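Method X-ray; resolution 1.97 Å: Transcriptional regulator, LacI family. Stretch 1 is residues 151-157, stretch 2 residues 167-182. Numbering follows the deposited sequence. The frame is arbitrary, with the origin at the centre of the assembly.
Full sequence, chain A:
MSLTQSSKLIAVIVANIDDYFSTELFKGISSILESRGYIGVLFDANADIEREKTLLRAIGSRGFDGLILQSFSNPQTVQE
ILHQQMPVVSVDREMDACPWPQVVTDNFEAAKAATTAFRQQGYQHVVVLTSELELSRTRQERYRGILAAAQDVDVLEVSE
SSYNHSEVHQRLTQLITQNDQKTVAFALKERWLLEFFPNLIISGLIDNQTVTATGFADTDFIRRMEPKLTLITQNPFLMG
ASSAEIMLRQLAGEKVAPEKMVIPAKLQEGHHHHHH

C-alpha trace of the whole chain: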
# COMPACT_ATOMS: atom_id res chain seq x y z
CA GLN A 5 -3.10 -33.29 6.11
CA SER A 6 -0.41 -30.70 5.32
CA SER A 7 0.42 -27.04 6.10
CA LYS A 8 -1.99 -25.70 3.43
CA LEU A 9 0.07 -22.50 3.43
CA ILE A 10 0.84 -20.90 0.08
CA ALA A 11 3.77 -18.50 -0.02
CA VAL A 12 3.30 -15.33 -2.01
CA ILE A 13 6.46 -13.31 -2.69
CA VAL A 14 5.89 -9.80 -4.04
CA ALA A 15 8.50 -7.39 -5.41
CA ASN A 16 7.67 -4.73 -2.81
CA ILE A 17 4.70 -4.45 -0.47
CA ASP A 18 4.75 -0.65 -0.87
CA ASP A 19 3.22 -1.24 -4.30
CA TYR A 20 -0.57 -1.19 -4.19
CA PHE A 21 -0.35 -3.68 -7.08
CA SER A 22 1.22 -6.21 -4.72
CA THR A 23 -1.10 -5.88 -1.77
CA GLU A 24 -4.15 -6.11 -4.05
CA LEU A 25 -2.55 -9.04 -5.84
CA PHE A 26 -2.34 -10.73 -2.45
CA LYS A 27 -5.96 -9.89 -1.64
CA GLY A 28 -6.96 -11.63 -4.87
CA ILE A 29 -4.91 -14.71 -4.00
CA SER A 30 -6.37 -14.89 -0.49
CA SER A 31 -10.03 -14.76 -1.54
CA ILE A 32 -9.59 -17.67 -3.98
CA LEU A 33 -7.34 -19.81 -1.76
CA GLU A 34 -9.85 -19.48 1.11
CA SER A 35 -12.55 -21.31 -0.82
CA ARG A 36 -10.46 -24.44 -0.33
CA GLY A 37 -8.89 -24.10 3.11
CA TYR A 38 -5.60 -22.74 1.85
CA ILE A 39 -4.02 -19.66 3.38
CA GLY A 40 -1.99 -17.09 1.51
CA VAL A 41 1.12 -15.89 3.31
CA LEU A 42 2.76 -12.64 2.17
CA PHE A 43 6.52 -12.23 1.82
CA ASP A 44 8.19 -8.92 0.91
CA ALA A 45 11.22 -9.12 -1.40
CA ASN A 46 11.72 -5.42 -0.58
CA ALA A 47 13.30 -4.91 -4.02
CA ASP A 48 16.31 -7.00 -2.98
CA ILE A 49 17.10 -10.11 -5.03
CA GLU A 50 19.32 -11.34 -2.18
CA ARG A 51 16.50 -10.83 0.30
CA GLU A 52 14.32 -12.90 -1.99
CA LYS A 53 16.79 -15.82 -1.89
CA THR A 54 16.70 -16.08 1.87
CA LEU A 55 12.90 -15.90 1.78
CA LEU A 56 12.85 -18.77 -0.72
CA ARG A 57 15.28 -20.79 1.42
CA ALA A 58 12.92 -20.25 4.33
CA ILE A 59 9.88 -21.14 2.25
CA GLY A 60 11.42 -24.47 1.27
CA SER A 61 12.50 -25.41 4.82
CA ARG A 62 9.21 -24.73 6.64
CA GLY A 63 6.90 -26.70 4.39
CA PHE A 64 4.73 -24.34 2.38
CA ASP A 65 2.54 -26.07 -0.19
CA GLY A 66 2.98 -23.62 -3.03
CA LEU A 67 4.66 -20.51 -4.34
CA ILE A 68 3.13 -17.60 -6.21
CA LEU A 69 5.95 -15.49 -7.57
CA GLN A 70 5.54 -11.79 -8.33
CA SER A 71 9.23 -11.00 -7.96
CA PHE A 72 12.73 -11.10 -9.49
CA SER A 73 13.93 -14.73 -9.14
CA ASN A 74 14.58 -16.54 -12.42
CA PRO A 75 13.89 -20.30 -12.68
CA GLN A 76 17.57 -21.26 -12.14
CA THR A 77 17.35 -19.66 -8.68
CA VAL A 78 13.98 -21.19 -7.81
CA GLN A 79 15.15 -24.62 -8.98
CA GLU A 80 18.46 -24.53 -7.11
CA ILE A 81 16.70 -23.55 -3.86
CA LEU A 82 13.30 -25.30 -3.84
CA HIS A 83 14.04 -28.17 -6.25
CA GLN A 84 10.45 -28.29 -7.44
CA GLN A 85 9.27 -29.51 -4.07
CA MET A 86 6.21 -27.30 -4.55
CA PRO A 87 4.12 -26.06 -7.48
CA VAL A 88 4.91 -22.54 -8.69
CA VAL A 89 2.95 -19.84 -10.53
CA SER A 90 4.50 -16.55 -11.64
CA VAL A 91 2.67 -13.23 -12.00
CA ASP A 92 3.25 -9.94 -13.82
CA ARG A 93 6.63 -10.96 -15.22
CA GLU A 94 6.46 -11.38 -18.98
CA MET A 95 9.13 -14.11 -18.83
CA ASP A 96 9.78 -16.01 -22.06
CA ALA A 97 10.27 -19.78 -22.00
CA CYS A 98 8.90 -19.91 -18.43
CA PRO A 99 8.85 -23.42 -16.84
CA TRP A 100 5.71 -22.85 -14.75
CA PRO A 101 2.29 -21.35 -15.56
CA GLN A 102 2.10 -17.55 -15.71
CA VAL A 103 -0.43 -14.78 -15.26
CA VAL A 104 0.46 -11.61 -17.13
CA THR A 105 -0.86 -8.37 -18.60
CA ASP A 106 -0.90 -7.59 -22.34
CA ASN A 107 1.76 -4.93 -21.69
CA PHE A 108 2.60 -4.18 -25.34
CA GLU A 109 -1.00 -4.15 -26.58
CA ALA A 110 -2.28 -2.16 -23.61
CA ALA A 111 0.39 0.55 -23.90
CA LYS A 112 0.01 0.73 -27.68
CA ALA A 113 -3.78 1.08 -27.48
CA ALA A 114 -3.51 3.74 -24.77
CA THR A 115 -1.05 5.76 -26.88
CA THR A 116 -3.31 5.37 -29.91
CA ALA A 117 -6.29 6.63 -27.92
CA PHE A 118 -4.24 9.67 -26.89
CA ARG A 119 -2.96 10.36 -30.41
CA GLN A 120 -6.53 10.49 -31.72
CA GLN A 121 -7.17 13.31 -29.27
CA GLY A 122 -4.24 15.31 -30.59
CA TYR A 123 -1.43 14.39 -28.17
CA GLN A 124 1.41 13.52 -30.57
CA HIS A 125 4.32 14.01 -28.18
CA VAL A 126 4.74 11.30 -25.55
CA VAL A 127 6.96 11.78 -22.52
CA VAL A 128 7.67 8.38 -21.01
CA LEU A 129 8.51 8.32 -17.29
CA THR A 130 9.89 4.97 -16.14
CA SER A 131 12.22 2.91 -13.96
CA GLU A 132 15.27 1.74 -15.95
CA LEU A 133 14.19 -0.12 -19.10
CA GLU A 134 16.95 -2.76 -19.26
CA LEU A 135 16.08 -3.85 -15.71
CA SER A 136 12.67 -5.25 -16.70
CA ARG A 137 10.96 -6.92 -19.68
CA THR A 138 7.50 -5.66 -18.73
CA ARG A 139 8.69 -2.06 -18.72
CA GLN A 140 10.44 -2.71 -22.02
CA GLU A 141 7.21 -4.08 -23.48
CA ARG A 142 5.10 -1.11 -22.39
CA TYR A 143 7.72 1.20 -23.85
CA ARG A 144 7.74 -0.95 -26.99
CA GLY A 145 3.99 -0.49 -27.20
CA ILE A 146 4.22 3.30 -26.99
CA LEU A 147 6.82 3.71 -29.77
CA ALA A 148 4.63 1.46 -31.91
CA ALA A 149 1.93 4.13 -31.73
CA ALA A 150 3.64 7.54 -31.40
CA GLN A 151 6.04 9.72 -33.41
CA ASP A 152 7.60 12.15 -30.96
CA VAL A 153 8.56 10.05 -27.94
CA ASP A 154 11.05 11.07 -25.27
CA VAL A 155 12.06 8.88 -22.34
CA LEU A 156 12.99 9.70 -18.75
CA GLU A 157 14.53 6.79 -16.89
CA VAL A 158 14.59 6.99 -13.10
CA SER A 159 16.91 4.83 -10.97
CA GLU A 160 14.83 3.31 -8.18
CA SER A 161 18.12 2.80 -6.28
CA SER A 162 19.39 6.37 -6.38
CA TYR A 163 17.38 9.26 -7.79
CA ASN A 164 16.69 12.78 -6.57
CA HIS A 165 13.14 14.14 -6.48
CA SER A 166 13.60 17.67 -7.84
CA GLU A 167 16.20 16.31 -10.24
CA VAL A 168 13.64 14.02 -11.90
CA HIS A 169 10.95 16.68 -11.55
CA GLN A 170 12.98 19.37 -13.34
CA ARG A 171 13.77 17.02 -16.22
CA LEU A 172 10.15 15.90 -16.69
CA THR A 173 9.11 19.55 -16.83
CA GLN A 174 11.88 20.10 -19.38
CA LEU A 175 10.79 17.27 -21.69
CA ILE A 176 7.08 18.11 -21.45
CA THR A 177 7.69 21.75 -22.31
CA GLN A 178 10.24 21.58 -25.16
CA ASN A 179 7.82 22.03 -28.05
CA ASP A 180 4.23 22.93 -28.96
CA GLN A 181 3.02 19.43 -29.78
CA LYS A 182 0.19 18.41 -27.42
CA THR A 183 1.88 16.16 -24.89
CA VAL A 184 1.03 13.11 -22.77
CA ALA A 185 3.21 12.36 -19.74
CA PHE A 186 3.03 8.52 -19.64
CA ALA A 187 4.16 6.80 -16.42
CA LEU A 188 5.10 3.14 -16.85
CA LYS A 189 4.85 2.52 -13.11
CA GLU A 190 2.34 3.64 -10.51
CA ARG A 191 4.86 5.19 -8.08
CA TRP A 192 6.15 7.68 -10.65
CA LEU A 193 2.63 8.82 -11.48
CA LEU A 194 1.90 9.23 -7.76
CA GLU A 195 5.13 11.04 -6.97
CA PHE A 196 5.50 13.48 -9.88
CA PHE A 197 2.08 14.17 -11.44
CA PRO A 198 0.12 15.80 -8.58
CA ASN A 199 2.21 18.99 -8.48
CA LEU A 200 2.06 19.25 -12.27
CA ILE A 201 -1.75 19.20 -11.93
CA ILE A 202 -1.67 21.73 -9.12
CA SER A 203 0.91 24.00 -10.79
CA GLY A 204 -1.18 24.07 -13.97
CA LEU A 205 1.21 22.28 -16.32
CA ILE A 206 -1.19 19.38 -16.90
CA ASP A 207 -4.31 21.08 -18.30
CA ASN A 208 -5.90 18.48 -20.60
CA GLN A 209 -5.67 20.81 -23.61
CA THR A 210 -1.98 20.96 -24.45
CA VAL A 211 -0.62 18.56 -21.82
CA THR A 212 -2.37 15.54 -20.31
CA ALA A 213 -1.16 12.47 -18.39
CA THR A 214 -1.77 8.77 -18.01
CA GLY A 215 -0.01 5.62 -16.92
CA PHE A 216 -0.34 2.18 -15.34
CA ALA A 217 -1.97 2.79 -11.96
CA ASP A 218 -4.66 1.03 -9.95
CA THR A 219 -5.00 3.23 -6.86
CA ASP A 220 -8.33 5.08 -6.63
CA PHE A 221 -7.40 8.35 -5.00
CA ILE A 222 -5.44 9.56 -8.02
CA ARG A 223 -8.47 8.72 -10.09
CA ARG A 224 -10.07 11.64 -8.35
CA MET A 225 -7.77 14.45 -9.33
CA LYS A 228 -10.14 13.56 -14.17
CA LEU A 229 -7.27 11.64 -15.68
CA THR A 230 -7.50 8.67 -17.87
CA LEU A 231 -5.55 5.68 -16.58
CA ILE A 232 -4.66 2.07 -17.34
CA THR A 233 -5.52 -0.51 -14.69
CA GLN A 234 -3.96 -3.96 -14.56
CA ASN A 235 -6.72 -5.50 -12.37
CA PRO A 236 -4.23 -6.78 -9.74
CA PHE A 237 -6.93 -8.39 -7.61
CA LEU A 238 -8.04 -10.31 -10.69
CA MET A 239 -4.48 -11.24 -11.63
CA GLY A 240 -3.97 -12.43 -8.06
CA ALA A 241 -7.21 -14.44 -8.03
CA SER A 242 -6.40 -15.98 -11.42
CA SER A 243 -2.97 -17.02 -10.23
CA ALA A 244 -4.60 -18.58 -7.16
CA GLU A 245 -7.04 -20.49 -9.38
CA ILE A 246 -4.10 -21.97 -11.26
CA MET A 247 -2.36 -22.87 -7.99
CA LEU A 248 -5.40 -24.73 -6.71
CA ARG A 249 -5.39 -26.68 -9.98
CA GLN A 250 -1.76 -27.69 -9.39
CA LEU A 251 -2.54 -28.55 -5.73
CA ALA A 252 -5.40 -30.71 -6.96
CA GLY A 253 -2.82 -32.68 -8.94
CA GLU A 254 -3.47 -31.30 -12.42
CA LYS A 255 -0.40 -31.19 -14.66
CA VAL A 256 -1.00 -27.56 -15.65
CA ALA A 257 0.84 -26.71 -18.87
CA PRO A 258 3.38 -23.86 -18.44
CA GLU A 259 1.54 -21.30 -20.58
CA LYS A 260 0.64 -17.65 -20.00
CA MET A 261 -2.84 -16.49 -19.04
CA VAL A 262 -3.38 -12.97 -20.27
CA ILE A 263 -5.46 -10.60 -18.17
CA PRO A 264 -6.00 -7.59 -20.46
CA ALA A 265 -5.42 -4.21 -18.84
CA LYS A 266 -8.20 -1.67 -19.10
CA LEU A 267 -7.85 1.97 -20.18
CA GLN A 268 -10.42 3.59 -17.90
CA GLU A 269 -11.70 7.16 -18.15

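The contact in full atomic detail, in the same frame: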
# COMPACT_ATOMS: atom_id res chain seq x y z
N GLN A 151 4.89 9.18 -32.68
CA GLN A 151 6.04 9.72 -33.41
C GLN A 151 7.07 10.29 -32.46
O GLN A 151 8.14 9.72 -32.25
CB GLN A 151 5.57 10.82 -34.38
N ASP A 152 6.74 11.45 -31.89
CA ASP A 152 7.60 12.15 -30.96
C ASP A 152 7.49 11.49 -29.60
O ASP A 152 6.49 11.66 -28.91
CB ASP A 152 7.16 13.61 -30.87
CG ASP A 152 8.15 14.48 -30.11
OD1 ASP A 152 9.13 13.93 -29.58
OD2 ASP A 152 7.93 15.71 -30.04
N VAL A 153 8.53 10.74 -29.23
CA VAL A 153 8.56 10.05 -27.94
C VAL A 153 9.89 10.28 -27.26
O VAL A 153 10.94 9.99 -27.82
CB VAL A 153 8.35 8.53 -28.11
CG1 VAL A 153 8.40 7.85 -26.75
CG2 VAL A 153 7.04 8.25 -28.79
N ASP A 154 9.85 10.82 -26.05
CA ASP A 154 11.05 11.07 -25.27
C ASP A 154 10.96 10.19 -24.04
O ASP A 154 9.86 9.89 -23.57
CB ASP A 154 11.12 12.54 -24.87
CG ASP A 154 11.33 13.45 -26.06
OD1 ASP A 154 12.32 13.24 -26.81
OD2 ASP A 154 10.51 14.38 -26.26
N VAL A 155 12.09 9.76 -23.50
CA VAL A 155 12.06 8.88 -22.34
C VAL A 155 12.88 9.39 -21.16
O VAL A 155 13.98 9.88 -21.33
CB VAL A 155 12.54 7.46 -22.71
CG1 VAL A 155 13.95 7.51 -23.23
CG2 VAL A 155 12.45 6.53 -21.51
N LEU A 156 12.31 9.27 -19.96
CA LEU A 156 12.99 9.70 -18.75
C LEU A 156 13.09 8.55 -17.76
O LEU A 156 12.14 8.25 -17.01
CB LEU A 156 12.27 10.88 -18.09
CG LEU A 156 12.73 11.26 -16.68
CD1 LEU A 156 14.25 11.31 -16.60
CD2 LEU A 156 12.14 12.60 -16.30
N GLU A 157 14.25 7.91 -17.77
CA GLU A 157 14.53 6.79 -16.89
C GLU A 157 14.91 7.29 -15.50
O GLU A 157 15.69 8.24 -15.36
CB GLU A 157 15.64 5.95 -17.48
CG GLU A 157 15.21 5.25 -18.76
CD GLU A 157 16.32 4.46 -19.40
OE1 GLU A 157 17.08 5.03 -20.22
OE2 GLU A 157 16.44 3.26 -19.08
N GLU A 167 15.38 16.58 -9.07
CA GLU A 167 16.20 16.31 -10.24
C GLU A 167 15.29 15.73 -11.33
O GLU A 167 15.23 16.24 -12.45
CB GLU A 167 17.32 15.32 -9.89
CG GLU A 167 17.80 14.42 -11.04
CD GLU A 167 18.85 15.07 -11.93
OE1 GLU A 167 18.63 16.20 -12.40
OE2 GLU A 167 19.90 14.42 -12.16
N VAL A 168 14.56 14.67 -10.97
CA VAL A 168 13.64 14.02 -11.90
C VAL A 168 12.53 14.99 -12.30
O VAL A 168 12.17 15.09 -13.47
CB VAL A 168 13.02 12.75 -11.27
CG1 VAL A 168 11.92 12.18 -12.16
CG2 VAL A 168 14.11 11.71 -11.06
N HIS A 169 12.00 15.70 -11.31
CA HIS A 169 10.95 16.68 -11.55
C HIS A 169 11.38 17.68 -12.63
O HIS A 169 10.72 17.81 -13.66
CB HIS A 169 10.67 17.44 -10.25
CG HIS A 169 9.69 18.57 -10.41
ND1 HIS A 169 8.33 18.37 -10.45
CD2 HIS A 169 9.88 19.90 -10.52
CE1 HIS A 169 7.72 19.53 -10.58
NE2 HIS A 169 8.64 20.48 -10.63
N GLN A 170 12.48 18.37 -12.40
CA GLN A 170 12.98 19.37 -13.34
C GLN A 170 13.14 18.84 -14.76
O GLN A 170 12.85 19.54 -15.73
CB GLN A 170 14.30 19.96 -12.84
CG GLN A 170 14.13 20.83 -11.60
CD GLN A 170 13.38 22.13 -11.89
OE1 GLN A 170 12.99 22.85 -10.97
NE2 GLN A 170 13.18 22.43 -13.17
N ARG A 171 13.59 17.60 -14.89
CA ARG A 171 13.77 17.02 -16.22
C ARG A 171 12.42 16.75 -16.90
O ARG A 171 12.24 17.04 -18.09
CB ARG A 171 14.57 15.72 -16.12
CG ARG A 171 14.67 14.94 -17.42
CD ARG A 171 15.38 15.71 -18.54
NE ARG A 171 15.59 14.86 -19.71
CZ ARG A 171 16.25 15.23 -20.80
NH1 ARG A 171 16.77 16.45 -20.88
NH2 ARG A 171 16.39 14.38 -21.81
N LEU A 172 11.47 16.20 -16.15
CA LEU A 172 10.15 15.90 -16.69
C LEU A 172 9.52 17.18 -17.24
O LEU A 172 8.95 17.19 -18.33
CB LEU A 172 9.25 15.31 -15.60
CG LEU A 172 7.80 14.96 -15.98
CD1 LEU A 172 7.80 13.79 -16.96
CD2 LEU A 172 7.02 14.60 -14.73
N THR A 173 9.64 18.25 -16.46
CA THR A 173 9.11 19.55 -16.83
C THR A 173 9.84 20.08 -18.07
O THR A 173 9.27 20.83 -18.85
CB THR A 173 9.29 20.53 -15.67
OG1 THR A 173 8.35 20.21 -14.64
CG2 THR A 173 9.08 21.96 -16.14
N GLN A 174 11.08 19.66 -18.24
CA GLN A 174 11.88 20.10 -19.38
C GLN A 174 11.40 19.39 -20.65
O GLN A 174 11.18 20.02 -21.69
CB GLN A 174 13.36 19.81 -19.13
CG GLN A 174 14.30 20.31 -20.20
CD GLN A 174 15.73 19.93 -19.91
OE1 GLN A 174 16.28 20.28 -18.86
NE2 GLN A 174 16.35 19.21 -20.84
N LEU A 175 11.23 18.08 -20.55
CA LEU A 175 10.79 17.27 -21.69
C LEU A 175 9.35 17.58 -22.12
O LEU A 175 9.05 17.60 -23.32
CB LEU A 175 10.91 15.78 -21.34
CG LEU A 175 12.29 15.14 -21.22
CD1 LEU A 175 12.17 13.76 -20.61
CD2 LEU A 175 12.94 15.06 -22.59
N ILE A 176 8.48 17.80 -21.16
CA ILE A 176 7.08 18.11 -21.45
C ILE A 176 6.94 19.44 -22.19
O ILE A 176 6.13 19.59 -23.10
CB ILE A 176 6.24 18.22 -20.14
CG1 ILE A 176 6.02 16.83 -19.55
CG2 ILE A 176 4.90 18.89 -20.43
CD1 ILE A 176 5.24 16.85 -18.25
N THR A 177 7.75 20.40 -21.79
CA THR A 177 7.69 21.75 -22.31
C THR A 177 8.60 22.14 -23.49
O THR A 177 8.60 23.31 -23.89
CB THR A 177 7.96 22.72 -21.16
OG1 THR A 177 7.42 24.00 -21.48
CG2 THR A 177 9.46 22.85 -20.91
N GLN A 178 9.34 21.20 -24.07
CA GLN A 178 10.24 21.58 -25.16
C GLN A 178 9.59 22.10 -26.44
O GLN A 178 10.11 23.01 -27.06
CB GLN A 178 11.21 20.43 -25.50
CG GLN A 178 10.57 19.15 -25.97
CD GLN A 178 11.61 18.09 -26.31
OE1 GLN A 178 12.80 18.27 -26.07
NE2 GLN A 178 11.16 16.97 -26.87
N ASN A 179 8.46 21.53 -26.84
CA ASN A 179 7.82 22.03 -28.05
C ASN A 179 6.31 22.27 -27.89
O ASN A 179 5.76 22.15 -26.80
CB ASN A 179 8.10 21.09 -29.25
CG ASN A 179 7.84 19.63 -28.94
OD1 ASN A 179 6.72 19.24 -28.58
ND2 ASN A 179 8.88 18.80 -29.09
N ASP A 180 5.66 22.64 -28.99
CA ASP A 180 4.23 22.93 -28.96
C ASP A 180 3.30 21.75 -29.19
O ASP A 180 2.08 21.89 -29.05
CB ASP A 180 3.90 24.04 -29.94
CG ASP A 180 4.44 25.38 -29.50
OD1 ASP A 180 4.55 25.60 -28.27
OD2 ASP A 180 4.73 26.23 -30.37
N GLN A 181 3.85 20.60 -29.56
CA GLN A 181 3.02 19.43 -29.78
C GLN A 181 2.26 19.11 -28.49
O GLN A 181 2.82 19.23 -27.40
CB GLN A 181 3.89 18.23 -30.20
CG GLN A 181 4.08 18.13 -31.71
CD GLN A 181 5.09 17.07 -32.16
OE1 GLN A 181 5.18 15.98 -31.59
NE2 GLN A 181 5.83 17.39 -33.22
N LYS A 182 0.97 18.77 -28.60
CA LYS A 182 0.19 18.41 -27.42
C LYS A 182 0.97 17.24 -26.86
O LYS A 182 1.45 16.39 -27.62
CB LYS A 182 -1.24 17.97 -27.78
CG LYS A 182 -2.18 19.12 -28.12
CD LYS A 182 -3.60 18.64 -28.43
CE LYS A 182 -4.34 18.15 -27.18
NZ LYS A 182 -5.78 17.82 -27.46

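The strand of stretch 1 runs antiparallel to the helix of stretch 2, their axes at 179° and 9.5 Å apart at closest approach. Because side chains alternate along a strand, Asp152, Asp154 and Leu156 point toward the second stretch, whereas Val153 and Val155 point away.

Asp152 lies beyond the C-terminal part of the helix and meets the loop that follows it. Its carboxylate accepts a weak hydrogen bond from Asn179, with ND2 of Asn179 3.4 Å from OD2 of Asp152 and an N-H...O angle of 140°. The loop is braced by a second weak bond, from Gln181 N to Asn179 OD1 (3.3 Å).

Asp154 sits over Leu175, its CB 3.9 Å from Leu175 CD2. Its OD2 approaches Gln178 NE2 to 2.7 Å, but the angle is too poor for a hydrogen bond; OD2 is satisfied elsewhere in the structure. Val155 contributes mainly backbone, its O 4.3 Å from Leu175 CD1.

Leu156 makes the most extensive contact. With chi1 in t and chi2 in p, it places CD2 against successive turns of the helix, 4.2 Å from Val168 CG1, 3.6 Å from Arg171 CG and 4.0 Å from Leu172 CB. Meanwhile Leu156 CB packs 3.8 Å from Leu175 CD1, so Leu175 bridges Asp154 and Leu156. The contact thus passes from polar at Asp152 to apolar at Leu156.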